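Local structure of uncharacterized protein lp_2219 (3HFQ) at residues T9-T14 with A38-T43; Q16-G21 with G34-T39; S55-D60 with T80-G85; G63-W68 with T86-V91. The protein is of unknown function but belongs to the lactonase family of seven-bladed beta-propellers, so it may act on a lactone, an activity not established for it. The protein carries 1 engineered substitution. One frame throughout, in Å; residues are numbered along the deposited sequence.

Interaction 1 (T9-T14 with A38-T43); sequences TYTKKT and ATQNPT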
# COMPACT_ATOMS: atom_id res chain seq x y z
N THR A 9 -6.28 1.11 10.35
CA THR A 9 -7.67 1.54 10.23
C THR A 9 -7.82 3.05 10.28
O THR A 9 -6.86 3.79 10.47
CB THR A 9 -8.51 1.04 11.42
OG1 THR A 9 -8.12 1.75 12.60
CG2 THR A 9 -8.29 -0.45 11.66
N TYR A 10 -9.07 3.48 10.11
CA TYR A 10 -9.46 4.87 10.23
C TYR A 10 -10.11 4.78 11.61
O TYR A 10 -10.52 3.70 12.02
CB TYR A 10 -10.54 5.23 9.22
CG TYR A 10 -10.03 5.87 7.95
CD1 TYR A 10 -9.64 7.21 7.94
CD2 TYR A 10 -9.94 5.14 6.78
CE1 TYR A 10 -9.18 7.80 6.76
CE2 TYR A 10 -9.48 5.72 5.61
CZ TYR A 10 -9.10 7.05 5.60
OH TYR A 10 -8.66 7.63 4.44
N THR A 11 -10.18 5.89 12.33
CA THR A 11 -10.81 5.86 13.65
C THR A 11 -11.85 6.97 13.73
O THR A 11 -11.80 7.82 14.62
CB THR A 11 -9.77 6.05 14.77
OG1 THR A 11 -9.02 7.25 14.54
CG2 THR A 11 -8.82 4.86 14.81
N LYS A 12 -12.79 6.94 12.79
CA LYS A 12 -13.84 7.94 12.71
C LYS A 12 -15.18 7.44 13.26
O LYS A 12 -16.09 8.24 13.49
CB LYS A 12 -14.03 8.39 11.26
CG LYS A 12 -12.79 9.06 10.66
CD LYS A 12 -13.02 9.53 9.23
CE LYS A 12 -13.12 8.37 8.25
NZ LYS A 12 -13.21 8.84 6.83
N LYS A 13 -15.30 6.13 13.48
CA LYS A 13 -16.54 5.57 13.99
C LYS A 13 -16.39 4.69 15.23
O LYS A 13 -16.80 5.08 16.33
CB LYS A 13 -17.26 4.78 12.89
CG LYS A 13 -17.77 5.66 11.76
CD LYS A 13 -18.56 4.88 10.72
CE LYS A 13 -17.66 4.02 9.85
NZ LYS A 13 -18.44 3.29 8.80
N THR A 14 -15.82 3.50 15.07
CA THR A 14 -15.68 2.60 16.21
C THR A 14 -14.27 2.06 16.48
O THR A 14 -14.01 1.54 17.56
CB THR A 14 -16.62 1.39 16.07
OG1 THR A 14 -16.42 0.50 17.17
CG2 THR A 14 -16.36 0.65 14.77
N ALA A 38 -3.54 1.77 20.75
CA ALA A 38 -4.57 2.80 20.71
C ALA A 38 -3.93 4.02 20.07
O ALA A 38 -2.96 4.57 20.60
CB ALA A 38 -5.05 3.12 22.12
N THR A 39 -4.46 4.44 18.93
CA THR A 39 -3.94 5.59 18.20
C THR A 39 -4.99 6.08 17.20
O THR A 39 -5.97 5.39 16.94
CB THR A 39 -2.62 5.21 17.47
OG1 THR A 39 -2.09 6.36 16.79
CG2 THR A 39 -2.86 4.09 16.48
N GLN A 40 -4.79 7.28 16.65
CA GLN A 40 -5.76 7.84 15.71
C GLN A 40 -5.38 7.75 14.24
O GLN A 40 -4.26 8.09 13.86
CB GLN A 40 -6.04 9.31 16.07
CG GLN A 40 -6.83 9.49 17.36
CD GLN A 40 -8.21 8.88 17.29
OE1 GLN A 40 -9.04 9.28 16.47
NE2 GLN A 40 -8.46 7.90 18.15
N ASN A 41 -6.33 7.30 13.43
CA ASN A 41 -6.18 7.16 11.98
C ASN A 41 -4.91 6.49 11.46
O ASN A 41 -4.21 7.04 10.60
CB ASN A 41 -6.36 8.52 11.30
CG ASN A 41 -7.81 8.85 10.99
OD1 ASN A 41 -8.74 8.22 11.51
ND2 ASN A 41 -8.02 9.85 10.14
N PRO A 42 -4.59 5.29 11.97
CA PRO A 42 -3.39 4.58 11.51
C PRO A 42 -3.74 3.85 10.22
O PRO A 42 -3.78 2.62 10.19
CB PRO A 42 -3.10 3.63 12.67
CG PRO A 42 -4.50 3.24 13.08
CD PRO A 42 -5.24 4.57 13.08
N THR A 43 -4.00 4.62 9.17
CA THR A 43 -4.42 4.07 7.88
C THR A 43 -3.40 3.28 7.07
O THR A 43 -3.76 2.62 6.09
CB THR A 43 -5.01 5.18 6.98
OG1 THR A 43 -3.98 6.09 6.59
CG2 THR A 43 -6.09 5.94 7.73

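Interaction 2 (Q16-G21 with G34-T39); sequences QGIYQG and GLLAAT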
# COMPACT_ATOMS: atom_id res chain seq x y z
N GLN A 16 -10.38 1.76 17.46
CA GLN A 16 -9.56 2.40 18.50
C GLN A 16 -8.09 2.46 18.10
O GLN A 16 -7.25 2.90 18.89
CB GLN A 16 -9.70 1.65 19.83
CG GLN A 16 -11.07 1.78 20.46
CD GLN A 16 -11.15 1.04 21.78
OE1 GLN A 16 -10.91 -0.16 21.85
NE2 GLN A 16 -11.50 1.77 22.84
N GLY A 17 -7.78 2.02 16.88
CA GLY A 17 -6.40 2.06 16.43
C GLY A 17 -5.93 0.89 15.60
O GLY A 17 -6.60 0.47 14.65
N ILE A 18 -4.76 0.36 15.95
CA ILE A 18 -4.17 -0.76 15.23
C ILE A 18 -4.57 -2.08 15.88
O ILE A 18 -4.40 -2.27 17.09
CB ILE A 18 -2.62 -0.64 15.23
CG1 ILE A 18 -2.22 0.69 14.60
CG2 ILE A 18 -2.00 -1.80 14.45
CD1 ILE A 18 -0.76 1.03 14.76
N TYR A 19 -5.11 -2.99 15.08
CA TYR A 19 -5.52 -4.30 15.58
C TYR A 19 -4.55 -5.38 15.12
O TYR A 19 -3.72 -5.15 14.24
CB TYR A 19 -6.95 -4.64 15.12
CG TYR A 19 -8.01 -3.74 15.72
CD1 TYR A 19 -8.24 -2.47 15.19
CD2 TYR A 19 -8.73 -4.12 16.85
CE1 TYR A 19 -9.16 -1.60 15.77
CE2 TYR A 19 -9.65 -3.26 17.44
CZ TYR A 19 -9.86 -2.00 16.90
OH TYR A 19 -10.76 -1.13 17.47
N GLN A 20 -4.66 -6.55 15.73
CA GLN A 20 -3.80 -7.66 15.37
C GLN A 20 -4.60 -8.95 15.34
O GLN A 20 -5.55 -9.13 16.11
CB GLN A 20 -2.61 -7.77 16.34
CG GLN A 20 -2.95 -8.23 17.76
CD GLN A 20 -1.77 -8.10 18.70
OE1 GLN A 20 -0.62 -8.32 18.31
NE2 GLN A 20 -2.04 -7.76 19.96
N GLY A 21 -4.23 -9.84 14.43
CA GLY A 21 -4.94 -11.10 14.32
C GLY A 21 -4.02 -12.24 13.99
O GLY A 21 -2.79 -12.09 13.95
N GLY A 34 -7.53 -8.58 18.74
CA GLY A 34 -7.71 -7.40 19.56
C GLY A 34 -6.83 -6.23 19.20
O GLY A 34 -6.01 -6.30 18.28
N LEU A 35 -7.01 -5.14 19.93
CA LEU A 35 -6.27 -3.91 19.72
C LEU A 35 -4.81 -4.04 20.16
O LEU A 35 -4.53 -4.49 21.27
CB LEU A 35 -6.94 -2.78 20.51
CG LEU A 35 -6.37 -1.37 20.35
CD1 LEU A 35 -6.73 -0.83 18.97
CD2 LEU A 35 -6.94 -0.47 21.44
N LEU A 36 -3.89 -3.66 19.28
CA LEU A 36 -2.47 -3.72 19.58
C LEU A 36 -2.01 -2.35 20.08
O LEU A 36 -1.24 -2.25 21.03
CB LEU A 36 -1.67 -4.12 18.34
CG LEU A 36 -0.14 -4.09 18.48
CD1 LEU A 36 0.32 -5.11 19.51
CD2 LEU A 36 0.50 -4.38 17.13
N ALA A 37 -2.49 -1.30 19.44
CA ALA A 37 -2.11 0.05 19.83
C ALA A 37 -3.23 1.06 19.67
O ALA A 37 -3.81 1.20 18.59
CB ALA A 37 -0.89 0.50 19.02
N ALA A 38 -3.54 1.77 20.75
CA ALA A 38 -4.57 2.80 20.71
C ALA A 38 -3.93 4.02 20.07
O ALA A 38 -2.96 4.57 20.60
CB ALA A 38 -5.05 3.12 22.12
N THR A 39 -4.46 4.44 18.93
CA THR A 39 -3.94 5.59 18.20
C THR A 39 -4.99 6.08 17.20
O THR A 39 -5.97 5.39 16.94
CB THR A 39 -2.62 5.21 17.47
OG1 THR A 39 -2.09 6.36 16.79
CG2 THR A 39 -2.86 4.09 16.48

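Interaction 3 (S55-D60 with T80-G85); sequences SVDKED and TVVAPG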
# COMPACT_ATOMS: atom_id res chain seq x y z
N SER A 55 3.43 3.88 11.90
CA SER A 55 2.06 4.07 11.46
C SER A 55 1.65 5.50 11.19
O SER A 55 2.17 6.44 11.81
CB SER A 55 1.10 3.50 12.51
OG SER A 55 1.27 4.18 13.74
N VAL A 56 0.72 5.67 10.27
CA VAL A 56 0.18 6.98 9.95
C VAL A 56 -0.40 7.41 11.29
O VAL A 56 -0.94 6.59 12.03
CB VAL A 56 -0.94 6.86 8.90
CG1 VAL A 56 -1.69 8.19 8.77
CG2 VAL A 56 -0.33 6.46 7.56
N ASP A 57 -0.30 8.70 11.60
CA ASP A 57 -0.77 9.16 12.89
C ASP A 57 -1.42 10.55 12.86
O ASP A 57 -0.96 11.44 12.15
CB ASP A 57 0.42 9.13 13.86
CG ASP A 57 0.09 9.68 15.23
OD1 ASP A 57 -1.02 9.40 15.74
OD2 ASP A 57 0.95 10.37 15.80
N LYS A 58 -2.50 10.70 13.62
CA LYS A 58 -3.19 11.97 13.70
C LYS A 58 -3.21 12.40 15.15
O LYS A 58 -3.67 11.67 16.03
CB LYS A 58 -4.63 11.86 13.18
CG LYS A 58 -5.40 13.18 13.19
CD LYS A 58 -6.75 13.04 12.49
CE LYS A 58 -7.45 14.39 12.36
NZ LYS A 58 -8.74 14.28 11.61
N GLU A 59 -2.70 13.59 15.41
CA GLU A 59 -2.67 14.12 16.75
C GLU A 59 -3.32 15.50 16.62
O GLU A 59 -2.64 16.50 16.38
CB GLU A 59 -1.20 14.21 17.21
CG GLU A 59 -0.41 12.87 17.15
CD GLU A 59 -0.58 11.99 18.38
OE1 GLU A 59 -1.04 12.51 19.42
OE2 GLU A 59 -0.24 10.78 18.33
N ASP A 60 -4.64 15.52 16.75
CA ASP A 60 -5.44 16.74 16.64
C ASP A 60 -5.36 17.32 15.24
O ASP A 60 -5.67 16.65 14.25
CB ASP A 60 -4.95 17.77 17.64
N THR A 80 6.73 10.29 18.08
CA THR A 80 5.98 10.62 16.88
C THR A 80 6.60 11.85 16.24
O THR A 80 7.26 12.64 16.91
CB THR A 80 4.49 10.95 17.18
OG1 THR A 80 4.40 12.21 17.86
CG2 THR A 80 3.86 9.86 18.05
N VAL A 81 6.41 11.98 14.93
CA VAL A 81 6.91 13.13 14.19
C VAL A 81 5.69 13.66 13.45
O VAL A 81 5.25 13.07 12.47
CB VAL A 81 7.98 12.72 13.17
CG1 VAL A 81 8.38 13.93 12.33
CG2 VAL A 81 9.20 12.16 13.90
N VAL A 82 5.13 14.75 13.95
CA VAL A 82 3.94 15.33 13.35
C VAL A 82 4.13 16.80 13.01
O VAL A 82 5.05 17.45 13.50
CB VAL A 82 2.73 15.17 14.28
CG1 VAL A 82 2.41 13.69 14.49
CG2 VAL A 82 3.01 15.84 15.62
N ALA A 83 3.24 17.31 12.18
CA ALA A 83 3.28 18.70 11.77
C ALA A 83 1.87 19.18 11.48
O ALA A 83 0.99 18.38 11.15
CB ALA A 83 4.15 18.85 10.52
N PRO A 84 1.62 20.49 11.61
CA PRO A 84 0.28 20.99 11.33
C PRO A 84 -0.21 20.53 9.96
O PRO A 84 0.53 20.58 8.97
CB PRO A 84 0.44 22.52 11.43
CG PRO A 84 1.94 22.75 11.35
CD PRO A 84 2.51 21.57 12.07
N GLY A 85 -1.44 20.04 9.92
CA GLY A 85 -2.00 19.56 8.67
C GLY A 85 -2.53 18.14 8.78
O GLY A 85 -2.59 17.56 9.87
O HOH W 1 -4.51 16.27 11.38

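Interaction 4 (G63-W68 with T86-V91); sequences GGIAAW and TPPAYV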
# COMPACT_ATOMS: atom_id res chain seq x y z
N GLY A 63 -0.56 15.94 11.93
CA GLY A 63 -0.51 14.59 11.41
C GLY A 63 0.91 14.21 11.06
O GLY A 63 1.75 15.07 10.79
N GLY A 64 1.19 12.91 11.05
CA GLY A 64 2.53 12.46 10.72
C GLY A 64 2.69 10.97 10.91
O GLY A 64 1.80 10.20 10.55
N ILE A 65 3.82 10.56 11.48
CA ILE A 65 4.11 9.15 11.70
C ILE A 65 4.44 8.85 13.16
O ILE A 65 5.13 9.62 13.82
CB ILE A 65 5.32 8.71 10.84
CG1 ILE A 65 5.03 8.96 9.36
CG2 ILE A 65 5.64 7.24 11.11
CD1 ILE A 65 3.90 8.10 8.79
N ALA A 66 3.93 7.72 13.65
CA ALA A 66 4.19 7.29 15.02
C ALA A 66 5.09 6.06 14.96
O ALA A 66 4.93 5.22 14.07
CB ALA A 66 2.88 6.95 15.72
N ALA A 67 6.03 5.98 15.89
CA ALA A 67 6.96 4.86 15.96
C ALA A 67 6.68 4.01 17.19
O ALA A 67 6.51 4.54 18.30
CB ALA A 67 8.40 5.38 16.00
N TRP A 68 6.62 2.69 17.00
CA TRP A 68 6.36 1.77 18.10
C TRP A 68 7.34 0.61 18.06
O TRP A 68 7.82 0.23 17.00
CB TRP A 68 4.95 1.16 17.99
CG TRP A 68 3.87 2.09 17.58
CD1 TRP A 68 3.61 2.55 16.31
CD2 TRP A 68 2.85 2.64 18.42
NE1 TRP A 68 2.51 3.36 16.32
CE2 TRP A 68 2.03 3.45 17.60
CE3 TRP A 68 2.58 2.56 19.79
CZ2 TRP A 68 0.92 4.14 18.11
CZ3 TRP A 68 1.48 3.25 20.29
CH2 TRP A 68 0.68 4.05 19.45
N THR A 86 -2.89 17.58 7.63
CA THR A 86 -3.44 16.23 7.56
C THR A 86 -2.39 15.14 7.74
O THR A 86 -1.20 15.37 7.52
CB THR A 86 -4.11 15.99 6.20
OG1 THR A 86 -3.12 16.09 5.17
CG2 THR A 86 -5.20 17.02 5.96
N PRO A 87 -2.83 13.95 8.17
CA PRO A 87 -1.91 12.82 8.37
C PRO A 87 -1.56 12.29 6.98
O PRO A 87 -2.28 12.54 6.02
CB PRO A 87 -2.75 11.81 9.16
CG PRO A 87 -3.83 12.65 9.79
CD PRO A 87 -4.16 13.63 8.69
N PRO A 88 -0.45 11.55 6.86
CA PRO A 88 -0.04 11.00 5.56
C PRO A 88 -0.93 9.83 5.12
O PRO A 88 -1.90 9.48 5.81
CB PRO A 88 1.41 10.58 5.80
CG PRO A 88 1.42 10.22 7.26
CD PRO A 88 0.59 11.32 7.88
N ALA A 89 -0.61 9.22 3.98
CA ALA A 89 -1.41 8.12 3.45
C ALA A 89 -0.63 6.83 3.19
O ALA A 89 -1.22 5.78 2.94
CB ALA A 89 -2.10 8.56 2.16
N TYR A 90 0.70 6.92 3.23
CA TYR A 90 1.55 5.76 2.99
C TYR A 90 2.81 5.91 3.83
O TYR A 90 3.24 7.03 4.12
CB TYR A 90 1.94 5.70 1.50
CG TYR A 90 2.65 4.43 1.07
CD1 TYR A 90 1.93 3.28 0.75
CD2 TYR A 90 4.04 4.39 0.96
CE1 TYR A 90 2.57 2.12 0.33
CE2 TYR A 90 4.70 3.22 0.54
CZ TYR A 90 3.96 2.09 0.23
OH TYR A 90 4.59 0.95 -0.20
N VAL A 91 3.41 4.79 4.21
CA VAL A 91 4.64 4.80 5.00
C VAL A 91 5.44 3.54 4.67
O VAL A 91 4.87 2.47 4.50
CB VAL A 91 4.34 4.87 6.53
CG1 VAL A 91 3.52 3.66 6.97
CG2 VAL A 91 5.64 4.97 7.31

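Interaction 1 (T9-T14 with A38-T43)
Thr11 and Asn41 hold each other by a reciprocal pair of hydrogen bonds, each residue offering a backbone N-H and a side-chain oxygen. Thr11 N donates to Asn41 OD1 at 2.9 Å, nearly straight and not far from the amide plane. Asn41 N returns the bond to Thr11 OG1, also at 2.9 Å. With chi1 at 55°, that hydroxyl lies between its own backbone N and carbonyl carbon and faces segment 38-43, where Gln40 OE1 comes within 2.8 Å of Thr11 OG1. The third bond is purely backbone: Thr9 N reaches Pro42 O at 2.9 Å, bent to 130°. Pro42 itself is the centre of an inverse gamma turn, in which Thr43 N folds back weakly on Asn41 O.

In the propeller, 9-14 leaves strand 2-9 of the blade that closes the ring, while 38-43 carries the chain from the outermost strand of that blade to the first of the next. Glu333 binds the backbone N of Lys12, Lys13 and Thr14 from outside the pair.

The packing centres on the Tyr10 ring. Thr43 CG2 stands over its middle, 3.6 Å from the centroid and 7° off its normal, a CH-pi contact; Lys12 NZ lies over the opposite face, nearer the rim. Asn41 ND2 comes to the ring edge, 3.8 Å from Tyr10 CD1, its amide plane perpendicular to the ring.

Interaction 2 (Q16-G21 with G34-T39)
Ile18 O accepts two bonds at once, from Leu36 N at 2.6 Å and from Ala37 N at 3.2 Å. Two residues facing one make this a classic beta bulge, and it shifts the antiparallel register of the hairpin by one. Ile18 N completes the pair by binding Ala37 O at 2.9 Å. Beyond the bulge Gln20 N bonds Gly34 O, with a weak return from Gly34 N to Gln20 O; at the other end Thr39 N bonds Gln16 O. Gly17 lies so close to Ala37 O that a CB could not be fitted there, and its backbone angles also call for glycine.

Further out, Leu35, its CG anti to the backbone N (chi1 -176°), lays CD1 over one face of the Tyr19 ring, 4.0 Å from the centroid, a CH-pi contact, while its CD2 meets Gln16 CB at 3.8 Å. The Tyr19 hydroxyl turns back to the loop residue before its strand and accepts from Gln16 N at 2.9 Å. An alanine in place of Tyr19 would probably leave Gln16 N without that acceptor and Leu35 CD1 without the ring beneath it. The Leu36 and Gln20 side chains cross at about a right angle, Leu36 CD1 3.6 Å from Gln20 OE1; Arg4 and the carbonyl of Gln73 bind that amide.

Main-chain bonds thus set the register, and side chains add mainly apolar contacts.

Interaction 3 (S55-D60 with T80-G85)
Gly85 O and Asp60 O, at the ends of the two segments, share one water, 2.8 Å from Gly85 O and 3.1 Å from Asp60 O. Other acceptors also lie within its reach, so its protons may be divided among more partners than these two.

Elsewhere the segments meet through side chains alone. Asp57 CG is anti to its backbone N, chi1 176°; its CB points toward 80-85, and OD2 touches Thr80 CG2 at 3.7 Å and Val82 CG1 at 3.9 Å. Glu59 crosses Val82 at about a right angle, its CG 4.0 Å from Val82 CG1, and chi2 of -85° bends CD back. Asp57 OD2 and Glu59 OE2 are 2.8 Å apart, both acceptors, a closeness that would probably raise the affinity of one of them for a proton. Thr80 CG2 and Val82 CG1 touch the carboxylate of Asp57 without bonding to it.

Strands 52-59 and 74-84 do not neighbour each other in their blade. Strand 62-71 runs antiparallel between them, pairing with Asp57 through Gly64 and with Val81 through Ile65, and the axes of 55-59 and 80-84 pass 8.0 Å apart at 55°, the strong twist of a propeller blade.

Interaction 4 (G63-W68 with T86-V91)
Pro88 lays its ring against Gly64 and Ile65. Its CB points toward the strand, and close contact begins at CG, which lies 3.6 Å from Ile65 CD1 and 3.3 Å from Gly64 O. The ring then closes on CD, pressed closer still to that carbonyl, 3.1 Å from Gly64 O. An alanine here would probably leave Ile65 CD1 with a gap beside it and Gly64 O without its carbon neighbours, and would free the backbone from the restraint of the ring.

This is a joint between blades. Strand 62-71 belongs to one four-stranded sheet, and 86-91 brings the chain from the outer strand of that sheet into strand 90-94, the first of the next.

Ile65 reaches the second blade by its terminal methyl. CG1 is beside its backbone N, and chi2 of -66° turns CD1 to the position where it meets both Pro88 CG and Val91 CG2, the latter at 3.9 Å. Near the start of the strand the backbones themselves touch: Gly63 CA is 3.8 Å from Pro87 CA, so close that a CB on Gly63 would collide with it. Pro87 CG lies 4.2 Å from the same Gly63 CA.

Interaction 2 lies in, and interaction 1 at the exit from, the blade that closes the ring; they share Ala38 and Thr39, and Pro42 packs on Ile18 between them. Interaction 3 lies within the next blade, interaction 4 at its junction with the blade after, with Asp57 N probably bonded to Gly64 O. Interaction 4, nearest the centre of the chain, is the buried one and apolar; the other three are only partly buried and carry the polar chemistry. Interaction 2 is true strand pairing, interaction 1 a meeting of two loops through side-chain and backbone bonds, and interaction 3 joins non-neighbouring strands by side chains and a water. Trp68 of 63-68 packs on Thr39, tying the blades together.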